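Local coordinates for sefir domain protein (Bacillus cereus F65185, PDB 5Y8E) that probably mediates signalling through homotypic protein-protein interactions of its SEFIR domain, at residues Y8-S11 and H15-W18; K28-E33 and E137-I142; H40-V43 and E49-E52. One frame throughout, in Å; residues are numbered along the deposited sequence.

Contact 1 of 3, residues Y8-S11 and H15-W18; sequences YSWS and HKEW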
loop_
_atom_site.group_PDB
_atom_site.type_symbol
_atom_site.label_atom_id
_atom_site.label_comp_id
_atom_site.label_asym_id
_atom_site.label_seq_id
_atom_site.Cartn_x
_atom_site.Cartn_y
_atom_site.Cartn_z
ATOM N N TYR A 8 -5.625 1.080 1.396
ATOM C CA TYR A 8 -6.274 -0.139 1.868
ATOM C C TYR A 8 -7.779 -0.048 1.729
ATOM O O TYR A 8 -8.329 1.030 1.503
ATOM C CB TYR A 8 -5.882 -0.455 3.326
ATOM C CG TYR A 8 -6.459 0.483 4.374
ATOM C CD1 TYR A 8 -6.017 1.797 4.474
ATOM C CD2 TYR A 8 -7.408 0.040 5.291
ATOM C CE1 TYR A 8 -6.521 2.653 5.430
ATOM C CE2 TYR A 8 -7.918 0.892 6.267
ATOM C CZ TYR A 8 -7.465 2.199 6.320
ATOM O OH TYR A 8 -7.952 3.072 7.263
ATOM N N SER A 9 -8.448 -1.184 1.841
ATOM C CA SER A 9 -9.906 -1.205 1.790
ATOM C C SER A 9 -10.437 -1.432 3.200
ATOM O O SER A 9 -9.794 -2.111 4.000
ATOM C CB SER A 9 -10.383 -2.328 0.870
ATOM O OG SER A 9 -11.796 -2.404 0.869
ATOM N N TRP A 10 -11.599 -0.869 3.515
ATOM C CA TRP A 10 -12.195 -1.078 4.832
ATOM C C TRP A 10 -12.967 -2.401 4.861
ATOM O O TRP A 10 -14.188 -2.423 5.037
ATOM C CB TRP A 10 -13.114 0.091 5.204
ATOM C CG TRP A 10 -12.382 1.351 5.630
ATOM C CD1 TRP A 10 -11.098 1.708 5.319
ATOM C CD2 TRP A 10 -12.900 2.403 6.461
ATOM N NE1 TRP A 10 -10.795 2.931 5.888
ATOM C CE2 TRP A 10 -11.883 3.373 6.597
ATOM C CE3 TRP A 10 -14.131 2.625 7.089
ATOM C CZ2 TRP A 10 -12.060 4.543 7.347
ATOM C CZ3 TRP A 10 -14.306 3.789 7.831
ATOM C CH2 TRP A 10 -13.275 4.731 7.953
ATOM N N SER A 11 -12.237 -3.501 4.709
ATOM C CA SER A 11 -12.835 -4.822 4.534
ATOM C C SER A 11 -13.648 -5.296 5.739
ATOM O O SER A 11 -14.662 -5.985 5.586
ATOM C CB SER A 11 -11.742 -5.842 4.219
ATOM O OG SER A 11 -10.915 -5.380 3.173
ATOM N N HIS A 15 -9.790 -5.704 10.106
ATOM C CA HIS A 15 -8.802 -5.326 9.107
ATOM C C HIS A 15 -8.403 -3.861 9.278
ATOM O O HIS A 15 -7.218 -3.525 9.204
ATOM C CB HIS A 15 -9.322 -5.575 7.696
ATOM C CG HIS A 15 -8.327 -5.244 6.628
ATOM N ND1 HIS A 15 -7.131 -5.917 6.491
ATOM C CD2 HIS A 15 -8.345 -4.302 5.659
ATOM C CE1 HIS A 15 -6.458 -5.404 5.475
ATOM N NE2 HIS A 15 -7.171 -4.425 4.952
ATOM N N LYS A 16 -9.390 -2.997 9.512
ATOM C CA LYS A 16 -9.113 -1.590 9.819
ATOM C C LYS A 16 -8.165 -1.463 11.014
ATOM O O LYS A 16 -7.255 -0.632 11.003
ATOM C CB LYS A 16 -10.408 -0.820 10.097
ATOM C CG LYS A 16 -11.293 -0.611 8.871
ATOM C CD LYS A 16 -12.671 -0.069 9.273
ATOM C CE LYS A 16 -12.567 1.290 9.950
ATOM N NZ LYS A 16 -13.877 1.717 10.527
ATOM N N GLU A 17 -8.366 -2.295 12.033
ATOM C CA GLU A 17 -7.524 -2.256 13.229
ATOM C C GLU A 17 -6.103 -2.734 12.933
ATOM O O GLU A 17 -5.137 -2.180 13.461
ATOM C CB GLU A 17 -8.141 -3.062 14.386
ATOM C CG GLU A 17 -7.329 -2.951 15.689
ATOM C CD GLU A 17 -7.888 -3.773 16.832
ATOM O OE1 GLU A 17 -8.786 -4.608 16.598
ATOM O OE2 GLU A 17 -7.418 -3.582 17.974
ATOM N N TRP A 18 -5.972 -3.759 12.097
ATOM C CA TRP A 18 -4.644 -4.230 11.703
ATOM C C TRP A 18 -3.869 -3.130 10.978
ATOM O O TRP A 18 -2.682 -2.917 11.237
ATOM C CB TRP A 18 -4.754 -5.487 10.828
ATOM C CG TRP A 18 -3.427 -6.114 10.465
ATOM C CD1 TRP A 18 -2.771 -7.110 11.139
ATOM C CD2 TRP A 18 -2.600 -5.779 9.342
ATOM N NE1 TRP A 18 -1.596 -7.417 10.497
ATOM C CE2 TRP A 18 -1.468 -6.616 9.391
ATOM C CE3 TRP A 18 -2.721 -4.863 8.291
ATOM C CZ2 TRP A 18 -0.451 -6.555 8.430
ATOM C CZ3 TRP A 18 -1.711 -4.797 7.343
ATOM C CH2 TRP A 18 -0.592 -5.639 7.418
HETATM O O HOH W 1 -7.495 1.815 9.851
HETATM O O HOH W 2 -6.979 -3.651 2.193
#
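The loop that follows the first strand of this SEFIR domain makes an inverse gamma turn centred on Trp10, and the next helix, 13-29, folds its first turns back against it. Lys16 lies across one face of the Trp10 indole. Its CE makes a CH-pi contact 3.6 Å from the centroid of the six-membered ring and 15° off the normal. NZ reaches further toward the rim, 3.9 Å from the same centroid, in an off-centre cation-pi contact. The lysine chain bends at chi3 (62°), which lays its last atoms along the ring. NZ also forms a salt bridge with Glu13. Trp10 NE1 and Tyr8 OH are both hydrogen-bonded to Asp37.

His15 CD2 points at Ser9 O, 3.1 Å away and in the imidazole plane. Two waters bridge the segments. One donates to Tyr8 OH at 2.9 Å and to Lys16 O at 2.7 Å. The second accepts from Ser9 N and bonds His15 NE2, each at 2.9 Å. Ser9 OG and Ser11 OG turn to Asp68, and Ser11 OG also to Asp66.

The inner side of the contact rests on the sheet. Tyr8 and His15 touch Ile64 of strand 60-65, His15 also meets Leu105 of strand 100-108, and Ser9 packs on helix 67-75.

Contact 2 of 3, residues K28-E33 and E137-I142; sequences KESGVE and ELERLI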
loop_
_atom_site.group_PDB
_atom_site.type_symbol
_atom_site.label_atom_id
_atom_site.label_comp_id
_atom_site.label_asym_id
_atom_site.label_seq_id
_atom_site.Cartn_x
_atom_site.Cartn_y
_atom_site.Cartn_z
ATOM N N LYS A 28 6.112 4.709 15.297
ATOM C CA LYS A 28 6.763 4.526 16.594
ATOM C C LYS A 28 8.144 3.907 16.474
ATOM O O LYS A 28 9.051 4.303 17.152
ATOM C CB LYS A 28 5.883 3.712 17.565
ATOM C CG LYS A 28 6.580 3.309 18.823
ATOM C CD LYS A 28 5.668 3.134 20.023
ATOM C CE LYS A 28 6.392 2.428 21.208
ATOM N NZ LYS A 28 5.447 1.736 22.112
ATOM N N GLU A 29 8.250 2.892 15.632
ATOM C CA GLU A 29 9.428 2.031 15.608
ATOM C C GLU A 29 10.370 2.236 14.424
ATOM O O GLU A 29 11.506 1.858 14.473
ATOM C CB GLU A 29 9.038 0.550 15.680
ATOM C CG GLU A 29 8.243 0.196 16.875
ATOM C CD GLU A 29 8.034 -1.273 17.068
ATOM O OE1 GLU A 29 8.649 -2.070 16.388
ATOM O OE2 GLU A 29 7.215 -1.611 17.918
ATOM N N SER A 30 9.841 2.792 13.361
ATOM C CA SER A 30 10.569 2.863 12.095
ATOM C C SER A 30 10.898 4.286 11.631
ATOM O O SER A 30 11.508 4.472 10.581
ATOM C CB SER A 30 9.826 2.089 11.002
ATOM O OG SER A 30 9.663 0.731 11.377
ATOM N N GLY A 31 10.501 5.286 12.413
ATOM C CA GLY A 31 10.900 6.659 12.136
ATOM C C GLY A 31 10.395 7.226 10.819
ATOM O O GLY A 31 11.068 8.040 10.186
ATOM N N VAL A 32 9.215 6.797 10.393
ATOM C CA VAL A 32 8.622 7.366 9.187
ATOM C C VAL A 32 7.363 8.152 9.517
ATOM O O VAL A 32 6.796 8.012 10.604
ATOM C CB VAL A 32 8.288 6.292 8.129
ATOM C CG1 VAL A 32 9.536 5.511 7.726
ATOM C CG2 VAL A 32 7.195 5.359 8.629
ATOM N N GLU A 33 6.935 8.984 8.574
ATOM C CA GLU A 33 5.664 9.682 8.680
ATOM C C GLU A 33 4.638 8.896 7.894
ATOM O O GLU A 33 4.890 8.530 6.744
ATOM C CB GLU A 33 5.786 11.090 8.098
ATOM C CG GLU A 33 6.758 11.984 8.858
ATOM C CD GLU A 33 6.246 12.355 10.232
ATOM O OE1 GLU A 33 5.040 12.172 10.499
ATOM O OE2 GLU A 33 7.049 12.833 11.056
ATOM N N GLU A 137 11.361 -6.684 6.988
ATOM C CA GLU A 137 11.500 -6.543 5.543
ATOM C C GLU A 137 10.704 -5.354 5.022
ATOM O O GLU A 137 11.168 -4.637 4.133
ATOM C CB GLU A 137 11.102 -7.830 4.812
ATOM C CG GLU A 137 11.145 -7.721 3.284
ATOM C CD GLU A 137 12.546 -7.565 2.697
ATOM O OE1 GLU A 137 13.543 -7.522 3.453
ATOM O OE2 GLU A 137 12.647 -7.494 1.452
ATOM N N LEU A 138 9.517 -5.126 5.584
ATOM C CA LEU A 138 8.720 -3.954 5.205
ATOM C C LEU A 138 9.497 -2.672 5.485
ATOM O O LEU A 138 9.541 -1.755 4.655
ATOM C CB LEU A 138 7.391 -3.931 5.965
ATOM C CG LEU A 138 6.551 -2.656 5.838
ATOM C CD1 LEU A 138 6.142 -2.394 4.386
ATOM C CD2 LEU A 138 5.316 -2.757 6.724
ATOM N N GLU A 139 10.116 -2.626 6.658
ATOM C CA GLU A 139 10.909 -1.479 7.079
ATOM C C GLU A 139 12.087 -1.254 6.127
ATOM O O GLU A 139 12.365 -0.115 5.722
ATOM C CB GLU A 139 11.386 -1.726 8.505
ATOM C CG GLU A 139 12.189 -0.618 9.119
ATOM C CD GLU A 139 12.647 -0.994 10.499
ATOM O OE1 GLU A 139 12.030 -0.528 11.483
ATOM O OE2 GLU A 139 13.611 -1.778 10.599
ATOM N N ARG A 140 12.771 -2.336 5.764
ATOM C CA ARG A 140 13.869 -2.266 4.798
ATOM C C ARG A 140 13.406 -1.677 3.467
ATOM O O ARG A 140 14.055 -0.786 2.910
ATOM C CB ARG A 140 14.473 -3.655 4.558
ATOM C CG ARG A 140 15.761 -3.616 3.742
ATOM C CD ARG A 140 16.230 -4.991 3.284
ATOM N NE ARG A 140 15.330 -5.579 2.294
ATOM C CZ ARG A 140 15.315 -5.242 1.006
ATOM N NH1 ARG A 140 16.147 -4.315 0.548
ATOM N NH2 ARG A 140 14.466 -5.828 0.171
ATOM N N LEU A 141 12.286 -2.181 2.957
ATOM C CA LEU A 141 11.756 -1.723 1.668
ATOM C C LEU A 141 11.359 -0.245 1.704
ATOM O O LEU A 141 11.545 0.489 0.725
ATOM C CB LEU A 141 10.559 -2.585 1.264
ATOM C CG LEU A 141 10.889 -4.024 0.865
ATOM C CD1 LEU A 141 9.638 -4.879 0.859
ATOM C CD2 LEU A 141 11.554 -4.032 -0.503
ATOM N N ILE A 142 10.810 0.189 2.831
ATOM C CA ILE A 142 10.410 1.586 2.993
ATOM C C ILE A 142 11.613 2.531 2.926
ATOM O O ILE A 142 11.562 3.565 2.250
ATOM C CB ILE A 142 9.605 1.787 4.296
ATOM C CG1 ILE A 142 8.164 1.299 4.095
ATOM C CG2 ILE A 142 9.621 3.257 4.729
ATOM C CD1 ILE A 142 7.368 1.150 5.393
#
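The Glu139 carboxylate is met by Ser30 through OE1. Ser30 OG donates to Glu139 OE1 at 2.7 Å, and OE1 accepts on its anti lone pair, the one directed away from OE2. Next to Glu139 in sequence, Arg140 has the Glu137 carboxylate at the edge of its guanidinium, in plane. Arg140 grips it side-on with NE and NH2. NE bonds Glu137 OE1 at 2.9 Å and NH2 bonds Glu137 OE2 at 2.8 Å. OE1 is met from above the carboxylate plane, and OE2 on its syn side, tilted out of that plane. This salt bridge stays within helix 131-143.

Glu139 reaches Ser30 with an extended chain. CG stands opposite the backbone N (chi1 -178°), and chi2 is extended as well. Ser30 OG has a second hydrogen bond with Tyr135 OH, so two groups of the helix hold this buried hydroxyl. The donated proton probably helps stabilise the charge on Glu139. Glu29 OE1 lies 6.2 Å from Glu139 OE1, so the second carboxylate may oppose the charge on Glu139, though the two groups do not touch.

Gly31, with positive phi, is where the chain leaves the helical conformation. Beyond it, Val32 turns inward and its CG1 packs 3.8 Å from Ile142 CG2. These two side chains cross at about a right angle.

Ser30 O accepts from Trp143 NE1. Val32 and Ile142 both touch Leu26 of helix 13-29 and Val4 of strand 3-7, and Ile142 reaches Ile101 of strand 100-108. The contact thus joins the turn after helix 13-29 to helix 131-143 beside the sheet.

Contact 3 of 3, residues H40-V43 and E49-E52; sequences HGVV and EFME
Phe50 turns one ring face to Val42, and its CE1 and CZ meet the imidazole of His40. The contact lies in the connection from the second strand to the second helix of the SEFIR fold. By topology this probably corresponds to the BB loop position of the related TIR domains.

Val42 CG2 sits over the middle of the Phe50 ring. It is 3.5 Å from the centroid and only 8° off the normal, a CH-pi contact in which the methyl has all six ring carbons within about 4 Å. The closest of them is Phe50 CD1, 3.6 Å from Val42 CG2. The other methyl, Val42 CG1, is placed nearer the helix and packs 3.9 Å from Phe50 CB. The valine thus straddles the base of the ring and its face.

His40 comes in differently. Its side chain crosses that of Phe50 at about a right angle, with the ring planes at 51° and the centroids 5.5 Å apart. Phe50 CE1 stands over one face of the imidazole, toward its rim.

Phe50 chi1 is -178°, which swings the ring away from its backbone N and over toward the loop. Val42 and Phe50 both touch Asp37 as well. The contact is at the surface and apolar. His40 CG lies 4.0 Å from Phe50 CE1.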
loop_
_atom_site.group_PDB
_atom_site.type_symbol
_atom_site.label_atom_id
_atom_site.label_comp_id
_atom_site.label_asym_id
_atom_site.label_seq_id
_atom_site.Cartn_x
_atom_site.Cartn_y
_atom_site.Cartn_z
ATOM N N HIS A 40 -6.744 11.762 9.153
ATOM C CA HIS A 40 -7.145 12.955 8.417
ATOM C C HIS A 40 -8.659 13.125 8.374
ATOM O O HIS A 40 -9.160 14.109 7.826
ATOM C CB HIS A 40 -6.585 12.914 6.992
ATOM C CG HIS A 40 -5.109 13.155 6.921
ATOM N ND1 HIS A 40 -4.568 14.391 6.639
ATOM C CD2 HIS A 40 -4.060 12.318 7.105
ATOM C CE1 HIS A 40 -3.248 14.305 6.652
ATOM N NE2 HIS A 40 -2.915 13.058 6.930
ATOM N N GLY A 41 -9.384 12.170 8.953
ATOM C CA GLY A 41 -10.839 12.243 9.000
ATOM C C GLY A 41 -11.489 12.340 7.632
ATOM O O GLY A 41 -12.465 13.080 7.439
ATOM N N VAL A 42 -10.944 11.593 6.676
ATOM C CA VAL A 42 -11.398 11.659 5.289
ATOM C C VAL A 42 -12.872 11.263 5.146
ATOM O O VAL A 42 -13.297 10.198 5.604
ATOM C CB VAL A 42 -10.505 10.803 4.381
ATOM C CG1 VAL A 42 -10.950 10.912 2.918
ATOM C CG2 VAL A 42 -9.042 11.243 4.531
ATOM N N VAL A 43 -13.647 12.151 4.531
ATOM C CA VAL A 43 -15.057 11.903 4.243
ATOM C C VAL A 43 -15.134 10.872 3.123
ATOM O O VAL A 43 -14.314 10.901 2.199
ATOM C CB VAL A 43 -15.759 13.208 3.807
ATOM C CG1 VAL A 43 -17.206 12.948 3.395
ATOM C CG2 VAL A 43 -15.712 14.229 4.931
ATOM N N GLU A 49 -10.047 11.320 -4.105
ATOM C CA GLU A 49 -9.190 12.491 -4.132
ATOM C C GLU A 49 -8.059 12.344 -3.096
ATOM O O GLU A 49 -6.956 12.672 -3.355
ATOM C CB GLU A 49 -9.965 13.771 -3.895
ATOM C CG GLU A 49 -9.149 14.974 -3.916
ATOM C CD GLU A 49 -9.964 16.281 -3.750
ATOM O OE1 GLU A 49 -11.167 16.219 -3.881
ATOM O OE2 GLU A 49 -9.377 17.326 -3.468
ATOM N N PHE A 50 -8.392 11.817 -1.934
ATOM C CA PHE A 50 -7.354 11.639 -0.898
ATOM C C PHE A 50 -6.300 10.632 -1.358
ATOM O O PHE A 50 -5.136 10.825 -1.206
ATOM C CB PHE A 50 -7.975 11.215 0.400
ATOM C CG PHE A 50 -7.004 11.059 1.502
ATOM C CD1 PHE A 50 -6.468 12.141 2.129
ATOM C CD2 PHE A 50 -6.648 9.799 1.946
ATOM C CE1 PHE A 50 -5.575 11.955 3.165
ATOM C CE2 PHE A 50 -5.779 9.637 2.978
ATOM C CZ PHE A 50 -5.228 10.674 3.562
ATOM N N MET A 51 -6.780 9.571 -1.978
ATOM C CA MET A 51 -5.902 8.556 -2.506
ATOM C C MET A 51 -4.952 9.139 -3.569
ATOM O O MET A 51 -3.775 9.021 -3.491
ATOM C CB MET A 51 -6.703 7.392 -3.085
ATOM C CG MET A 51 -5.894 6.288 -3.787
ATOM S SD MET A 51 -6.842 4.944 -4.604
ATOM C CE MET A 51 -8.153 5.857 -5.478
ATOM N N GLU A 52 -5.534 9.757 -4.575
ATOM C CA GLU A 52 -4.726 10.350 -5.640
ATOM C C GLU A 52 -3.672 11.337 -5.111
ATOM O O GLU A 52 -2.536 11.276 -5.453
ATOM C CB GLU A 52 -5.607 10.999 -6.715
ATOM C CG GLU A 52 -4.980 11.062 -8.021
ATOM C CD GLU A 52 -5.996 11.222 -9.175
ATOM O OE1 GLU A 52 -6.974 11.888 -8.973
ATOM O OE2 GLU A 52 -5.793 10.653 -10.244
#

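From the N terminus, strand 3-7 leads into the loop that contact 1 closes, a short local loop between the strand and helix 13-29. The same helix ends at contact 2. There residues 28-33 meet 137-142, closing a long loop of about a hundred residues. Contact 3 is nested inside that loop and closes a small one between strand 33-35 and helix 47-57. Contacts 1 and 2 follow in series and share helix 13-29, with centres 19 Å apart. Contacts 1 and 3 each tie a strand-to-helix connection to the helix that follows. Contact 2 joins the end of helix 13-29 and the turn after it to the last helix, 131-143.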